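Local coordinates for protein toll-like receptor 13 (Mus musculus, PDB 4Z0C) that recognises and binds bacterial 23S rRNA and signals through MYD88 and TRAF6 to activate NF-kappa-B, cytokine secretion and the inflammatory response, at residues Asn116-Ile121 against Asn140-Phe145; Asn166-Leu171 against Leu184-Asn189; Asn189-Leu194 against Leu207-Asn212. All blocks are in the same frame, centred on the assembly; numbering follows the deposited sequence.

In the fold
The three contacts follow in series along the leucine-rich-repeat ectodomain, each joining one repeat to the next: contact 1 LRR 4 to LRR 5, contact 2 LRR 6 to LRR 7, contact 3 LRR 7 to LRR 8. Centres lie about 11 Å apart for contacts 1 and 2, about 5 Å for 2 and 3, and about 16 Å for 1 and 3. Contacts 2 and 3 share Asn189 and include parts of neighbouring parallel strands 183-185 and 206-208. Ile142 O and Ser167 N, 2.9 Å apart, probably hydrogen-bond, linking LRR 5 to LRR 6. The contacts belong to the scaffold of the RNA-sensing ectodomain, their nearest atoms about 9 to 13 Å from the bound RNA.

Contact 1 of 3, residues Asn116-Ile121 against Asn140-Phe145; sequences NQITHI and NNISDF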
loop_
_atom_site.group_PDB
_atom_site.type_symbol
_atom_site.label_atom_id
_atom_site.label_comp_id
_atom_site.label_asym_id
_atom_site.label_seq_id
_atom_site.Cartn_x
_atom_site.Cartn_y
_atom_site.Cartn_z
ATOM N N ASN A 116 12.505 7.949 -35.818
ATOM C CA ASN A 116 11.763 7.762 -37.055
ATOM C C ASN A 116 12.504 6.692 -37.853
ATOM O O ASN A 116 13.260 5.927 -37.269
ATOM C CB ASN A 116 11.671 9.082 -37.823
ATOM C CG ASN A 116 10.560 9.989 -37.311
ATOM O OD1 ASN A 116 9.393 9.785 -37.643
ATOM N ND2 ASN A 116 10.913 11.001 -36.518
ATOM N N GLN A 117 12.321 6.648 -39.171
ATOM C CA GLN A 117 13.044 5.679 -39.997
ATOM C C GLN A 117 13.746 6.379 -41.168
ATOM O O GLN A 117 13.823 5.842 -42.271
ATOM C CB GLN A 117 12.115 4.585 -40.529
ATOM C CG GLN A 117 11.237 3.906 -39.485
ATOM C CD GLN A 117 9.967 4.686 -39.234
ATOM O OE1 GLN A 117 9.314 5.145 -40.186
ATOM N NE2 GLN A 117 9.594 4.831 -37.957
ATOM N N ILE A 118 14.255 7.578 -40.910
ATOM C CA ILE A 118 14.917 8.396 -41.924
ATOM C C ILE A 118 16.169 7.739 -42.505
ATOM O O ILE A 118 16.996 7.217 -41.758
ATOM C CB ILE A 118 15.290 9.781 -41.347
ATOM C CG1 ILE A 118 14.018 10.533 -40.944
ATOM C CG2 ILE A 118 16.115 10.592 -42.352
ATOM C CD1 ILE A 118 14.253 11.681 -39.983
ATOM N N THR A 119 16.288 7.751 -43.837
ATOM C CA THR A 119 17.509 7.298 -44.514
ATOM C C THR A 119 18.206 8.452 -45.223
ATOM O O THR A 119 19.434 8.485 -45.293
ATOM C CB THR A 119 17.236 6.197 -45.557
ATOM O OG1 THR A 119 16.250 6.651 -46.484
ATOM C CG2 THR A 119 16.747 4.920 -44.893
ATOM N N HIS A 120 17.426 9.403 -45.739
ATOM C CA HIS A 120 17.981 10.523 -46.510
ATOM C C HIS A 120 17.305 11.854 -46.231
ATOM O O HIS A 120 16.116 11.920 -45.908
ATOM C CB HIS A 120 17.902 10.245 -48.013
ATOM C CG HIS A 120 18.749 9.100 -48.466
ATOM N ND1 HIS A 120 18.277 7.807 -48.548
ATOM C CD2 HIS A 120 20.040 9.052 -48.875
ATOM C CE1 HIS A 120 19.240 7.014 -48.980
ATOM N NE2 HIS A 120 20.322 7.746 -49.187
ATOM N N ILE A 121 18.066 12.926 -46.403
ATOM C CA ILE A 121 17.528 14.270 -46.270
ATOM C C ILE A 121 17.901 15.022 -47.532
ATOM O O ILE A 121 19.071 15.044 -47.923
ATOM C CB ILE A 121 18.135 15.012 -45.075
ATOM C CG1 ILE A 121 17.897 14.240 -43.770
ATOM C CG2 ILE A 121 17.560 16.416 -44.992
ATOM C CD1 ILE A 121 18.324 14.999 -42.529
ATOM N N ASN A 140 17.344 6.638 -35.963
ATOM C CA ASN A 140 16.863 6.587 -37.332
ATOM C C ASN A 140 17.570 5.480 -38.112
ATOM O O ASN A 140 18.209 4.623 -37.510
ATOM C CB ASN A 140 17.013 7.952 -38.006
ATOM C CG ASN A 140 15.846 8.882 -37.687
ATOM O OD1 ASN A 140 14.724 8.637 -38.128
ATOM N ND2 ASN A 140 16.108 9.960 -36.943
ATOM N N ASN A 141 17.457 5.500 -39.440
ATOM C CA ASN A 141 18.018 4.450 -40.299
ATOM C C ASN A 141 19.070 5.036 -41.264
ATOM O O ASN A 141 19.127 4.679 -42.443
ATOM C CB ASN A 141 16.879 3.735 -41.066
ATOM C CG ASN A 141 17.316 2.397 -41.698
ATOM O OD1 ASN A 141 18.415 1.912 -41.451
ATOM N ND2 ASN A 141 16.447 1.815 -42.531
ATOM N N ILE A 142 19.877 5.967 -40.759
ATOM C CA ILE A 142 20.882 6.652 -41.569
ATOM C C ILE A 142 22.234 5.934 -41.602
ATOM O O ILE A 142 22.858 5.731 -40.563
ATOM C CB ILE A 142 21.155 8.051 -41.028
ATOM C CG1 ILE A 142 19.866 8.871 -40.985
ATOM C CG2 ILE A 142 22.275 8.738 -41.844
ATOM C CD1 ILE A 142 19.995 10.109 -40.128
ATOM N N SER A 143 22.701 5.595 -42.796
ATOM C CA SER A 143 24.027 5.010 -42.965
ATOM C C SER A 143 24.940 5.883 -43.847
ATOM O O SER A 143 26.164 5.814 -43.757
ATOM C CB SER A 143 23.893 3.601 -43.543
ATOM O OG SER A 143 22.939 3.581 -44.587
ATOM N N ASP A 144 24.322 6.721 -44.670
ATOM C CA ASP A 144 25.022 7.638 -45.556
ATOM C C ASP A 144 25.249 8.987 -44.876
ATOM O O ASP A 144 24.383 9.859 -44.888
ATOM C CB ASP A 144 24.226 7.817 -46.855
ATOM C CG ASP A 144 24.940 8.705 -47.888
ATOM O OD1 ASP A 144 26.130 9.067 -47.699
ATOM O OD2 ASP A 144 24.286 9.039 -48.903
ATOM N N PHE A 145 26.423 9.146 -44.283
ATOM C CA PHE A 145 26.783 10.376 -43.595
ATOM C C PHE A 145 27.030 11.559 -44.555
ATOM O O PHE A 145 26.702 12.708 -44.221
ATOM C CB PHE A 145 28.007 10.115 -42.717
ATOM C CG PHE A 145 28.405 11.271 -41.852
ATOM C CD1 PHE A 145 27.474 11.918 -41.064
ATOM C CD2 PHE A 145 29.726 11.680 -41.792
ATOM C CE1 PHE A 145 27.844 12.971 -40.249
ATOM C CE2 PHE A 145 30.101 12.731 -40.980
ATOM C CZ PHE A 145 29.155 13.374 -40.201
#
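The imidazole of His120 meets the carboxylate of Asp144 at its edge: Asp144 OD2 lies near the ring plane, 4.2 Å from His120 NE2, and the two planes are 77° apart. At that distance NE2 and OD2 are not in contact, although the nearby carboxylate might favour a protonated ring. Asp144 is also the N-cap of helix 145-152, OD1 weakly bonded to Gly147 N. The other ring nitrogen, His120 ND1, shares a 3.1 Å hydrogen bond with Thr119 OG1, which helps to fix the ring's rotation. The amide of Asn140 carries the contact. Ile118 lies alongside it, its CB 3.8 Å from Asn140 CG, while Ile118 N donates to Asn140 OD1 at 3.0 Å from above the carbonyl plane, 160° at the hydrogen. A weak bond from Asn116 N reaches the same OD1, and Asn140 ND2 is held by Leu137 O and Leu113 O. These bonds form one rung of the asparagine ladder of a leucine-rich-repeat solenoid; Asn116 repeats the pattern one turn earlier, ND2 bonded to Leu113 O and OD1 accepting from Ile95 N. The segments run almost parallel, and their backbones also bond directly: Asn141 N donates to Ile118 O at 2.9 Å, in the carbonyl plane. Beside that bond Thr119 CG2 rests 3.4 Å from Asn141 O, and Ile118 CG2 approaches Ile142 CG1 at 4.3 Å.

Contact 2 of 3, residues Asn166-Leu171 against Leu184-Asn189; sequences NSIMYL and LSFEGN. With NAG (2-acetamido-2-deoxy-beta-D-glucopyranose), chain F.
Phe186 O is gripped by three hydrogen bonds: Asn189 ND2 at 2.9 Å, a weak one from Asn189 N that spans the type II turn from Phe186 to Asn189, and one from Asn212 ND2 in the following repeat. This belongs to the asparagine ladder of the leucine-rich-repeat solenoid, in which LRR 7 stacks on LRR 6. The bond from Asn189 ND2 comes from above the carbonyl, 70° out of its plane, although Phe186 O itself lies close to the plane of the Asn189 amide. Asn189 ND2 has a second acceptor, Leu163 O, and the two together probably hold the amide in this orientation.

Thus oriented, Asn189 OD1 faces the earlier repeat. Ile168 N donates to it at 2.9 Å, lying in the carbonyl plane on a lone pair, with an angle of 159° at the hydrogen. The Ile168 side chain runs alongside, its CB 3.4 Å from Asn189 OD1. Nearby, Asn189 CA makes a C-H...O contact with Asn166 O at 3.4 Å.

Next to these polar bonds, the ring of Phe186 supplies the apolar part. Ile168 CD1 is at the ring's edge, 4.2 Å from Phe186 CE1, and Leu171 CD1 reaches Phe186 CZ obliquely at 4.1 Å. Phe145, at the start of helix 145-152, adds an edge-to-face partner for the same ring.

Just before the turn, Ser185 OG accepts the N-H of Glu187, an ST turn. Glu187 then extends, CG anti to the backbone N, toward an N-linked glycan sugar, and its OE1 and OE2 each lie 3.1 Å from NAG O6.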
loop_
_atom_site.group_PDB
_atom_site.type_symbol
_atom_site.label_atom_id
_atom_site.label_comp_id
_atom_site.label_asym_id
_atom_site.label_seq_id
_atom_site.Cartn_x
_atom_site.Cartn_y
_atom_site.Cartn_z
ATOM N N ASN A 166 22.251 5.325 -34.955
ATOM C CA ASN A 166 22.026 5.145 -36.382
ATOM C C ASN A 166 22.985 4.069 -36.904
ATOM O O ASN A 166 23.536 3.302 -36.123
ATOM C CB ASN A 166 22.213 6.465 -37.134
ATOM C CG ASN A 166 21.032 7.414 -36.963
ATOM O OD1 ASN A 166 19.984 7.231 -37.581
ATOM N ND2 ASN A 166 21.215 8.453 -36.154
ATOM N N SER A 167 23.194 4.027 -38.218
ATOM C CA SER A 167 24.010 2.986 -38.840
ATOM C C SER A 167 25.198 3.547 -39.632
ATOM O O SER A 167 25.609 2.977 -40.653
ATOM C CB SER A 167 23.153 2.129 -39.766
ATOM O OG SER A 167 22.242 1.359 -39.024
ATOM N N ILE A 168 25.739 4.670 -39.178
ATOM C CA ILE A 168 26.889 5.258 -39.840
ATOM C C ILE A 168 28.139 4.394 -39.623
ATOM O O ILE A 168 28.504 4.045 -38.496
ATOM C CB ILE A 168 27.127 6.691 -39.367
ATOM C CG1 ILE A 168 25.942 7.567 -39.784
ATOM C CG2 ILE A 168 28.375 7.249 -39.987
ATOM C CD1 ILE A 168 26.005 8.991 -39.264
ATOM N N MET A 169 28.800 4.064 -40.723
ATOM C CA MET A 169 29.919 3.140 -40.703
ATOM C C MET A 169 31.172 3.912 -41.059
ATOM O O MET A 169 32.245 3.635 -40.531
ATOM C CB MET A 169 29.690 2.018 -41.716
ATOM C CG MET A 169 30.575 0.798 -41.536
ATOM S SD MET A 169 29.867 -0.667 -42.320
ATOM C CE MET A 169 28.223 -0.682 -41.606
ATOM N N TYR A 170 31.028 4.883 -41.963
ATOM C CA TYR A 170 32.167 5.682 -42.403
ATOM C C TYR A 170 31.915 7.185 -42.355
ATOM O O TYR A 170 30.804 7.643 -42.601
ATOM C CB TYR A 170 32.557 5.277 -43.826
ATOM C CG TYR A 170 32.922 3.821 -43.929
ATOM C CD1 TYR A 170 34.095 3.350 -43.359
ATOM C CD2 TYR A 170 32.091 2.908 -44.578
ATOM C CE1 TYR A 170 34.437 2.020 -43.423
ATOM C CE2 TYR A 170 32.434 1.564 -44.654
ATOM C CZ TYR A 170 33.615 1.134 -44.077
ATOM O OH TYR A 170 33.989 -0.188 -44.123
ATOM N N LEU A 171 32.961 7.952 -42.064
ATOM C CA LEU A 171 32.884 9.400 -42.196
ATOM C C LEU A 171 33.051 9.813 -43.662
ATOM O O LEU A 171 33.274 8.968 -44.526
ATOM C CB LEU A 171 33.930 10.101 -41.319
ATOM C CG LEU A 171 33.680 10.247 -39.814
ATOM C CD1 LEU A 171 32.328 9.666 -39.408
ATOM C CD2 LEU A 171 34.811 9.652 -39.006
ATOM N N LEU A 184 28.672 17.260 -31.194
ATOM C CA LEU A 184 28.410 16.273 -32.221
ATOM C C LEU A 184 28.444 14.880 -31.599
ATOM O O LEU A 184 29.330 14.565 -30.815
ATOM C CB LEU A 184 29.459 16.393 -33.328
ATOM C CG LEU A 184 29.432 15.388 -34.477
ATOM C CD1 LEU A 184 28.169 15.546 -35.312
ATOM C CD2 LEU A 184 30.687 15.542 -35.327
ATOM N N SER A 185 27.475 14.043 -31.943
ATOM C CA SER A 185 27.442 12.715 -31.372
ATOM C C SER A 185 27.218 11.609 -32.390
ATOM O O SER A 185 26.271 11.664 -33.169
ATOM C CB SER A 185 26.374 12.637 -30.273
ATOM O OG SER A 185 26.284 11.311 -29.785
ATOM N N PHE A 186 28.094 10.604 -32.369
ATOM C CA PHE A 186 27.914 9.379 -33.159
ATOM C C PHE A 186 27.620 8.160 -32.268
ATOM O O PHE A 186 27.847 7.017 -32.675
ATOM C CB PHE A 186 29.172 9.072 -33.983
ATOM C CG PHE A 186 29.474 10.093 -35.025
ATOM C CD1 PHE A 186 28.839 10.051 -36.263
ATOM C CD2 PHE A 186 30.386 11.103 -34.769
ATOM C CE1 PHE A 186 29.105 11.007 -37.233
ATOM C CE2 PHE A 186 30.653 12.063 -35.731
ATOM C CZ PHE A 186 30.008 12.012 -36.963
ATOM N N GLU A 187 27.149 8.402 -31.050
ATOM C CA GLU A 187 26.905 7.317 -30.108
ATOM C C GLU A 187 26.003 6.237 -30.707
ATOM O O GLU A 187 24.986 6.531 -31.321
ATOM C CB GLU A 187 26.280 7.860 -28.814
ATOM C CG GLU A 187 25.870 6.787 -27.826
ATOM C CD GLU A 187 25.004 7.324 -26.697
ATOM O OE1 GLU A 187 25.175 8.512 -26.338
ATOM O OE2 GLU A 187 24.170 6.553 -26.156
ATOM N N GLY A 188 26.394 4.983 -30.542
ATOM C CA GLY A 188 25.533 3.875 -30.904
ATOM C C GLY A 188 25.389 3.687 -32.396
ATOM O O GLY A 188 24.374 3.199 -32.880
ATOM N N ASN A 189 26.426 4.051 -33.127
ATOM C CA ASN A 189 26.486 3.731 -34.541
ATOM C C ASN A 189 27.404 2.538 -34.759
ATOM O O ASN A 189 27.637 1.740 -33.844
ATOM C CB ASN A 189 26.981 4.930 -35.334
ATOM C CG ASN A 189 25.901 5.935 -35.578
ATOM O OD1 ASN A 189 25.262 5.918 -36.622
ATOM N ND2 ASN A 189 25.687 6.827 -34.620
HETATM C C1 NAG F . 29.566 9.134 -22.773
HETATM C C2 NAG F . 29.118 9.847 -21.504
HETATM C C3 NAG F . 28.252 8.948 -20.620
HETATM C C4 NAG F . 27.160 8.306 -21.458
HETATM C C5 NAG F . 27.881 7.523 -22.550
HETATM C C6 NAG F . 26.985 6.605 -23.361
HETATM C C7 NAG F . 30.409 11.553 -20.469
HETATM C C8 NAG F . 31.572 11.969 -19.618
HETATM N N2 NAG F . 30.297 10.272 -20.780
HETATM O O3 NAG F . 27.705 9.676 -19.549
HETATM O O4 NAG F . 26.332 7.506 -20.650
HETATM O O5 NAG F . 28.461 8.493 -23.386
HETATM O O6 NAG F . 25.781 7.300 -23.584
HETATM O O7 NAG F . 29.573 12.363 -20.859
#

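Contact 3 of 3, residues Asn189-Leu194 against Leu207-Asn212; sequences NKLREL and LSASRN
Asn212 carries its amide beside its own backbone N (chi1 -90°), and Leu191 places CG anti to its carbonyl carbon (chi1 -74°), so that the two side chains lie side by side and point the same way. Leu191 CG consequently comes within 3.3 Å of Asn212 OD1, a close fit of an apolar branch to a carbonyl oxygen. The same oxygen receives the backbone N-H of Leu191 in a nearly straight bond: Leu191 N to Asn212 OD1 is 3.0 Å, with 168° at the hydrogen, and the donor sits in the carbonyl plane on a lone pair.

Asn212 ND2 reaches back to Ala209 O, at a very short 2.4 Å that suggests strain or local coordinate error, and also to Phe186 O of the preceding repeat; Ala209 O also accepts from Thr236 OG1. This is the next rung of the asparagine ladder of the leucine-rich-repeat solenoid, with LRR 8 stacked on LRR 7 and the amide bridging from the loop after strand 206-208 to the preceding turn. Backbone contacts add to it, as Asn212 CA points a C-H at Asn189 O from 3.3 Å.

Toward the interior, Ala209 presents its methyl group to two leucines of the earlier repeat: Leu194 CD2 is 3.7 Å from Ala209 CB, and Leu191 CD1 is 4.2 Å from it. The loop 209-212 passes through Arg211 with a positive phi, the left-handed region, and the Arg211 side chain touches glycan sugars.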
loop_
_atom_site.group_PDB
_atom_site.type_symbol
_atom_site.label_atom_id
_atom_site.label_comp_id
_atom_site.label_asym_id
_atom_site.label_seq_id
_atom_site.Cartn_x
_atom_site.Cartn_y
_atom_site.Cartn_z
ATOM N N ASN A 189 26.426 4.051 -33.127
ATOM C CA ASN A 189 26.486 3.731 -34.541
ATOM C C ASN A 189 27.404 2.538 -34.759
ATOM O O ASN A 189 27.637 1.740 -33.844
ATOM C CB ASN A 189 26.981 4.930 -35.334
ATOM C CG ASN A 189 25.901 5.935 -35.578
ATOM O OD1 ASN A 189 25.262 5.918 -36.622
ATOM N ND2 ASN A 189 25.687 6.827 -34.620
ATOM N N LYS A 190 27.946 2.422 -35.959
ATOM C CA LYS A 190 28.836 1.309 -36.253
ATOM C C LYS A 190 30.098 1.777 -36.975
ATOM O O LYS A 190 30.525 1.180 -37.962
ATOM C CB LYS A 190 28.094 0.199 -37.009
ATOM C CG LYS A 190 26.788 0.640 -37.615
ATOM C CD LYS A 190 25.729 -0.421 -37.452
ATOM C CE LYS A 190 26.072 -1.636 -38.282
ATOM N NZ LYS A 190 25.923 -1.387 -39.747
ATOM N N LEU A 191 30.668 2.867 -36.463
ATOM C CA LEU A 191 31.863 3.495 -37.023
ATOM C C LEU A 191 33.061 2.570 -37.110
ATOM O O LEU A 191 33.413 1.919 -36.129
ATOM C CB LEU A 191 32.273 4.701 -36.183
ATOM C CG LEU A 191 31.408 5.946 -36.315
ATOM C CD1 LEU A 191 31.889 7.004 -35.334
ATOM C CD2 LEU A 191 31.470 6.451 -37.739
ATOM N N ARG A 192 33.706 2.557 -38.276
ATOM C CA ARG A 192 34.938 1.798 -38.474
ATOM C C ARG A 192 36.120 2.743 -38.412
ATOM O O ARG A 192 37.258 2.305 -38.328
ATOM C CB ARG A 192 34.939 1.083 -39.826
ATOM C CG ARG A 192 33.854 0.041 -39.999
ATOM C CD ARG A 192 34.349 -1.368 -39.725
ATOM N NE ARG A 192 33.265 -2.339 -39.872
ATOM C CZ ARG A 192 32.910 -2.898 -41.026
ATOM N NH1 ARG A 192 31.909 -3.766 -41.066
ATOM N NH2 ARG A 192 33.547 -2.578 -42.145
ATOM N N GLU A 193 35.850 4.045 -38.429
ATOM C CA GLU A 193 36.929 5.029 -38.465
ATOM C C GLU A 193 36.604 6.267 -37.634
ATOM O O GLU A 193 35.442 6.602 -37.416
ATOM C CB GLU A 193 37.194 5.461 -39.916
ATOM C CG GLU A 193 36.371 6.685 -40.329
ATOM C CD GLU A 193 36.258 6.883 -41.831
ATOM O OE1 GLU A 193 35.573 6.071 -42.492
ATOM O OE2 GLU A 193 36.832 7.868 -42.346
ATOM N N LEU A 194 37.645 6.950 -37.180
ATOM C CA LEU A 194 37.497 8.238 -36.518
ATOM C C LEU A 194 38.416 9.270 -37.177
ATOM O O LEU A 194 39.056 10.072 -36.500
ATOM C CB LEU A 194 37.797 8.122 -35.015
ATOM C CG LEU A 194 36.643 7.611 -34.144
ATOM C CD1 LEU A 194 37.067 7.419 -32.700
ATOM C CD2 LEU A 194 35.460 8.555 -34.223
ATOM N N LEU A 207 32.567 15.811 -28.492
ATOM C CA LEU A 207 32.413 14.755 -29.481
ATOM C C LEU A 207 32.165 13.438 -28.800
ATOM O O LEU A 207 32.859 13.084 -27.850
ATOM C CB LEU A 207 33.669 14.624 -30.337
ATOM C CG LEU A 207 33.693 13.426 -31.297
ATOM C CD1 LEU A 207 32.626 13.531 -32.380
ATOM C CD2 LEU A 207 35.110 13.189 -31.890
ATOM N N SER A 208 31.188 12.697 -29.293
ATOM C CA SER A 208 30.992 11.344 -28.803
ATOM C C SER A 208 31.044 10.329 -29.922
ATOM O O SER A 208 30.425 10.521 -30.964
ATOM C CB SER A 208 29.660 11.205 -28.033
ATOM O OG SER A 208 29.495 9.850 -27.664
ATOM N N ALA A 209 31.796 9.258 -29.714
ATOM C CA ALA A 209 31.788 8.147 -30.655
ATOM C C ALA A 209 31.553 6.876 -29.865
ATOM O O ALA A 209 31.926 5.789 -30.293
ATOM C CB ALA A 209 33.109 8.073 -31.437
ATOM N N SER A 210 30.892 7.022 -28.721
ATOM C CA SER A 210 30.642 5.918 -27.804
ATOM C C SER A 210 29.777 4.791 -28.393
ATOM O O SER A 210 28.971 5.023 -29.286
ATOM C CB SER A 210 30.019 6.455 -26.515
ATOM O OG SER A 210 28.656 6.107 -26.446
ATOM N N ARG A 211 29.993 3.570 -27.904
ATOM C CA ARG A 211 29.212 2.383 -28.278
ATOM C C ARG A 211 29.144 2.127 -29.782
ATOM O O ARG A 211 28.054 1.979 -30.333
ATOM C CB ARG A 211 27.785 2.482 -27.713
ATOM C CG ARG A 211 27.707 2.872 -26.232
ATOM C CD ARG A 211 26.314 3.388 -25.878
ATOM N NE ARG A 211 25.420 2.262 -25.678
ATOM C CZ ARG A 211 24.529 1.836 -26.567
ATOM N NH1 ARG A 211 24.389 2.457 -27.736
ATOM N NH2 ARG A 211 23.774 0.782 -26.279
ATOM N N ASN A 212 30.294 2.013 -30.439
ATOM C CA ASN A 212 30.312 1.882 -31.900
ATOM C C ASN A 212 30.653 0.530 -32.528
ATOM O O ASN A 212 31.121 0.483 -33.661
ATOM C CB ASN A 212 31.165 2.984 -32.550
ATOM C CG ASN A 212 30.355 4.224 -32.897
ATOM O OD1 ASN A 212 29.781 4.324 -33.983
ATOM N ND2 ASN A 212 30.326 5.182 -31.984
#